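PDB 4EWF: beta-lactamase from Sphaerobacter thermophilus, which probably hydrolyses beta-lactams to substituted beta-amino acids, as a member of the class A serine beta-lactamase family. Local coordinates for residues S88-L91 against L92-D96; D123-L127 against D128-D132. All coordinates share one frame; numbering follows the deposited sequence.

Interaction 1 of 2, residues S88-L91 against L92-D96. With SO4 (sulfate ion), chain F.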
loop_
_atom_site.group_PDB
_atom_site.type_symbol
_atom_site.label_atom_id
_atom_site.label_comp_id
_atom_site.label_asym_id
_atom_site.label_seq_id
_atom_site.Cartn_x
_atom_site.Cartn_y
_atom_site.Cartn_z
ATOM N N SER A 88 -13.623 5.686 -4.055
ATOM C CA SER A 88 -13.363 5.835 -2.628
ATOM C C SER A 88 -12.942 7.271 -2.266
ATOM O O SER A 88 -12.336 7.986 -3.070
ATOM C CB SER A 88 -12.290 4.828 -2.212
ATOM O OG SER A 88 -11.157 4.980 -3.051
ATOM N N GLY A 89 -13.282 7.692 -1.055
ATOM C CA GLY A 89 -12.978 9.036 -0.622
ATOM C C GLY A 89 -14.181 9.742 -0.031
ATOM O O GLY A 89 -15.303 9.222 -0.024
ATOM N N VAL A 90 -13.937 10.941 0.469
ATOM C CA VAL A 90 -14.983 11.736 1.083
ATOM C C VAL A 90 -15.105 13.114 0.398
ATOM O O VAL A 90 -16.199 13.727 0.337
ATOM C CB VAL A 90 -14.730 11.819 2.609
ATOM C CG1 VAL A 90 -13.588 12.772 2.945
ATOM C CG2 VAL A 90 -15.978 12.182 3.329
ATOM N N LEU A 91 -14.000 13.590 -0.164
ATOM C CA LEU A 91 -13.994 14.926 -0.782
ATOM C C LEU A 91 -15.013 15.065 -1.898
ATOM O O LEU A 91 -15.573 16.145 -2.093
ATOM C CB LEU A 91 -12.596 15.293 -1.306
ATOM C CG LEU A 91 -11.520 15.456 -0.224
ATOM C CD1 LEU A 91 -10.165 15.842 -0.842
ATOM C CD2 LEU A 91 -11.948 16.494 0.821
ATOM N N LEU A 92 -15.267 13.980 -2.626
ATOM C CA LEU A 92 -16.224 14.068 -3.710
ATOM C C LEU A 92 -17.590 14.538 -3.280
ATOM O O LEU A 92 -18.338 15.009 -4.112
ATOM C CB LEU A 92 -16.352 12.772 -4.523
ATOM C CG LEU A 92 -16.469 11.333 -4.004
ATOM C CD1 LEU A 92 -16.707 11.148 -2.507
ATOM C CD2 LEU A 92 -17.468 10.548 -4.864
ATOM N N HIS A 93 -17.918 14.422 -1.996
ATOM C CA HIS A 93 -19.243 14.823 -1.527
ATOM C C HIS A 93 -19.220 16.050 -0.617
ATOM O O HIS A 93 -20.261 16.458 -0.104
ATOM C CB HIS A 93 -19.925 13.669 -0.786
ATOM C CG HIS A 93 -20.170 12.466 -1.639
ATOM N ND1 HIS A 93 -20.907 12.517 -2.802
ATOM C CD2 HIS A 93 -19.780 11.177 -1.495
ATOM C CE1 HIS A 93 -20.948 11.315 -3.347
ATOM N NE2 HIS A 93 -20.276 10.481 -2.572
ATOM N N LEU A 94 -18.043 16.629 -0.405
ATOM C CA LEU A 94 -17.932 17.805 0.464
ATOM C C LEU A 94 -18.040 19.063 -0.379
ATOM O O LEU A 94 -17.846 19.012 -1.593
ATOM C CB LEU A 94 -16.611 17.780 1.231
ATOM C CG LEU A 94 -16.438 16.592 2.186
ATOM C CD1 LEU A 94 -15.140 16.770 2.986
ATOM C CD2 LEU A 94 -17.629 16.471 3.141
ATOM N N HIS A 95 -18.316 20.197 0.251
ATOM C CA HIS A 95 -18.682 21.396 -0.509
ATOM C C HIS A 95 -17.554 22.007 -1.358
ATOM O O HIS A 95 -16.412 22.103 -0.912
ATOM C CB HIS A 95 -19.281 22.458 0.418
ATOM C CG HIS A 95 -18.269 23.212 1.229
ATOM N ND1 HIS A 95 -17.816 22.770 2.455
ATOM C CD2 HIS A 95 -17.655 24.399 1.005
ATOM C CE1 HIS A 95 -16.951 23.645 2.942
ATOM N NE2 HIS A 95 -16.838 24.644 2.083
ATOM N N ASP A 96 -17.891 22.418 -2.583
ATOM C CA ASP A 96 -16.958 23.140 -3.444
ATOM C C ASP A 96 -16.425 24.356 -2.703
ATOM O O ASP A 96 -17.200 25.149 -2.178
ATOM C CB ASP A 96 -17.660 23.615 -4.729
ATOM C CG ASP A 96 -18.093 22.463 -5.634
ATOM O OD1 ASP A 96 -17.459 21.386 -5.580
ATOM O OD2 ASP A 96 -19.073 22.639 -6.403
HETATM S S SO4 F . -22.977 15.079 -4.231
HETATM O O1 SO4 F . -22.436 15.786 -5.393
HETATM O O2 SO4 F . -21.879 14.570 -3.418
HETATM O O3 SO4 F . -23.783 15.986 -3.415
HETATM O O4 SO4 F . -23.804 13.962 -4.683
#

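Interaction 2 of 2, residues D123-L127 against D128-D132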
loop_
_atom_site.group_PDB
_atom_site.type_symbol
_atom_site.label_atom_id
_atom_site.label_comp_id
_atom_site.label_asym_id
_atom_site.label_seq_id
_atom_site.Cartn_x
_atom_site.Cartn_y
_atom_site.Cartn_z
ATOM N N ASP A 123 -1.607 16.193 -9.429
ATOM C CA ASP A 123 -1.489 17.482 -10.123
ATOM C C ASP A 123 -0.365 18.345 -9.541
ATOM O O ASP A 123 0.285 19.109 -10.256
ATOM C CB ASP A 123 -2.791 18.276 -10.041
ATOM C CG ASP A 123 -3.854 17.773 -11.012
ATOM O OD1 ASP A 123 -3.505 17.032 -11.965
ATOM O OD2 ASP A 123 -5.039 18.133 -10.821
ATOM N N LEU A 124 -0.156 18.262 -8.237
ATOM C CA LEU A 124 0.817 19.145 -7.601
ATOM C C LEU A 124 2.244 18.707 -7.925
ATOM O O LEU A 124 3.100 19.516 -8.233
ATOM C CB LEU A 124 0.626 19.125 -6.092
ATOM C CG LEU A 124 -0.576 19.886 -5.553
ATOM C CD1 LEU A 124 -0.661 19.646 -4.070
ATOM C CD2 LEU A 124 -0.445 21.375 -5.867
ATOM N N VAL A 125 2.481 17.407 -7.852
ATOM C CA VAL A 125 3.826 16.876 -7.969
ATOM C C VAL A 125 4.115 16.374 -9.395
ATOM O O VAL A 125 5.258 16.406 -9.862
ATOM C CB VAL A 125 4.046 15.790 -6.901
ATOM C CG1 VAL A 125 3.715 14.390 -7.447
ATOM C CG2 VAL A 125 5.437 15.861 -6.360
ATOM N N GLY A 126 3.072 15.961 -10.108
ATOM C CA GLY A 126 3.226 15.486 -11.476
ATOM C C GLY A 126 3.596 14.012 -11.570
ATOM O O GLY A 126 4.269 13.470 -10.685
ATOM N N LEU A 127 3.155 13.354 -12.643
ATOM C CA LEU A 127 3.397 11.918 -12.801
ATOM C C LEU A 127 4.883 11.587 -12.830
ATOM O O LEU A 127 5.322 10.568 -12.290
ATOM C CB LEU A 127 2.740 11.398 -14.081
ATOM C CG LEU A 127 1.210 11.429 -14.163
ATOM C CD1 LEU A 127 0.756 11.066 -15.576
ATOM C CD2 LEU A 127 0.615 10.486 -13.153
ATOM N N ASP A 128 5.662 12.445 -13.481
ATOM C CA ASP A 128 7.082 12.167 -13.650
ATOM C C ASP A 128 7.793 12.049 -12.318
ATOM O O ASP A 128 8.664 11.185 -12.145
ATOM C CB ASP A 128 7.740 13.238 -14.521
ATOM C CG ASP A 128 7.447 13.036 -15.996
ATOM O OD1 ASP A 128 6.464 13.624 -16.498
ATOM O OD2 ASP A 128 8.200 12.284 -16.651
ATOM N N ALA A 129 7.419 12.914 -11.379
ATOM C CA ALA A 129 8.033 12.895 -10.053
ATOM C C ALA A 129 7.730 11.583 -9.324
ATOM O O ALA A 129 8.569 11.066 -8.595
ATOM C CB ALA A 129 7.584 14.099 -9.227
ATOM N N VAL A 130 6.540 11.030 -9.528
ATOM C CA VAL A 130 6.203 9.765 -8.876
ATOM C C VAL A 130 6.985 8.610 -9.531
ATOM O O VAL A 130 7.570 7.767 -8.852
ATOM C CB VAL A 130 4.690 9.490 -8.921
ATOM C CG1 VAL A 130 4.358 8.183 -8.210
ATOM C CG2 VAL A 130 3.924 10.655 -8.278
ATOM N N ASN A 131 7.035 8.603 -10.853
ATOM C CA ASN A 131 7.825 7.596 -11.559
ATOM C C ASN A 131 9.330 7.713 -11.295
ATOM O O ASN A 131 10.038 6.700 -11.245
ATOM C CB ASN A 131 7.483 7.591 -13.049
ATOM C CG ASN A 131 6.081 7.012 -13.310
ATOM O OD1 ASN A 131 5.792 5.886 -12.930
ATOM N ND2 ASN A 131 5.208 7.804 -13.915
ATOM N N ASP A 132 9.811 8.937 -11.086
ATOM C CA ASP A 132 11.188 9.127 -10.638
ATOM C C ASP A 132 11.407 8.444 -9.287
ATOM O O ASP A 132 12.436 7.803 -9.070
ATOM C CB ASP A 132 11.556 10.616 -10.563
ATOM C CG ASP A 132 11.669 11.265 -11.943
ATOM O OD1 ASP A 132 11.804 10.525 -12.942
ATOM O OD2 ASP A 132 11.632 12.517 -12.032
HETATM O O HOH W 1 6.556 15.692 -12.224
#

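Interaction 1 of 2, residues S88-L91 against L92-D96
Leu94 folds back over the turn it has just left, and its branches meet Leu91 and Val90, three and four residues earlier. The tight side is here. Leu94 CD1 lies 3.9 Å from Leu91 CD2, the two side chains crossing at a slant, and Leu94 CG stands 3.4 Å from Val90 O, an apolar carbon set against a carbonyl oxygen. Its CG is anti to its own carbonyl carbon (chi1 -62°), which swings the isobutyl group back toward Val90. Leu92 reaches backward as well, its CG wedged between backbone N and carbonyl carbon (chi1 45°), bringing CD1 to 3.4 Å from Gly89 O; Gly89 takes a positive phi, a backbone region readily open to glycine. The backbone beneath is a short 3-10 segment, as two successive i to i+3 bonds show: His93 N to Val90 O at 3.0 Å and nearly straight (162°), and Leu94 N to Leu91 O, also 3.0 Å. The turn belongs to the loop joining strands 76-78 and 99-101, and Asp114 OD1 accepts the backbone N-H groups of both Val90 and Leu91, tying it to the segment just before helix 115-125. Leu91 itself is buried against Thr116 and Ala117 of that helix.

Packing thins out toward solvent. In the conformer given, Val90 CG1 lies 4.3 Å from Leu94 CD1. The exposed His93 ring has Leu92 CG over one face, offset toward the rim. At its edge a sulfate ion, probably from the crystallisation liquor, has its sulfur in the ring plane and takes a hydrogen bond from the ring, His93 ND1 to sulfate O2, modelled at 2.4 Å, so short that its exact length is doubtful.

Interaction 2 of 2, residues D123-L127 against D128-D132
Val125 and Ala129 face each other across a helix-to-helix corner, where helix 115-125 stops and helix 127-136 starts with Gly126 as its N-cap residue. Gly126 leaves helical geometry with a positive phi of 85°, a conformation glycine adopts readily.

Apolar contacts fill the inside of the bend. Val125 divides its branches, CG2 resting 4.0 Å from Ala129 CB and CG1 3.8 Å from Val130 CG2, the two valines crossing at about a right angle. Val130 CG1 is anti to the backbone N (chi1 -179°), leaving CG2 to meet Val125. Leu58 of helix 55-67 touches both valines.

Among the backbone bonds, Asn131 N to Leu127 O is nearly straight at 173°, whereas Ala129 N to Gly126 O and Val130 N to Leu127 O are weak. Asn131 gives its ND2 to Leu144 O, linking the new helix to a following loop.

One water bridges the break between the helices: it donates to Val125 O at 2.8 Å and accepts from Ala129 N at 3.0 Å.

How the interactions relate
Interaction 1 closes before interaction 2 opens, and their centres lie 23 Å apart, with about 11 Å between nearest atoms and no touch. Helix 115-125 relates them: interaction 1 lies by its start, and interaction 2 holds its far end, where helix 127-136 takes over. Both are surface contacts, centred 22 and 18 Å from the centre of the chain. Just before this helix is Ser113, whose backbone O accepts a bond from Ser88 OG. Ser52 and Lys55 of an SxxK motif, Ser113 as the second hydroxyl and Lys216 of a K(T/S)G-type motif are probable active-site elements, so interaction 1 probably lies near the active site; interaction 2 joins two helices.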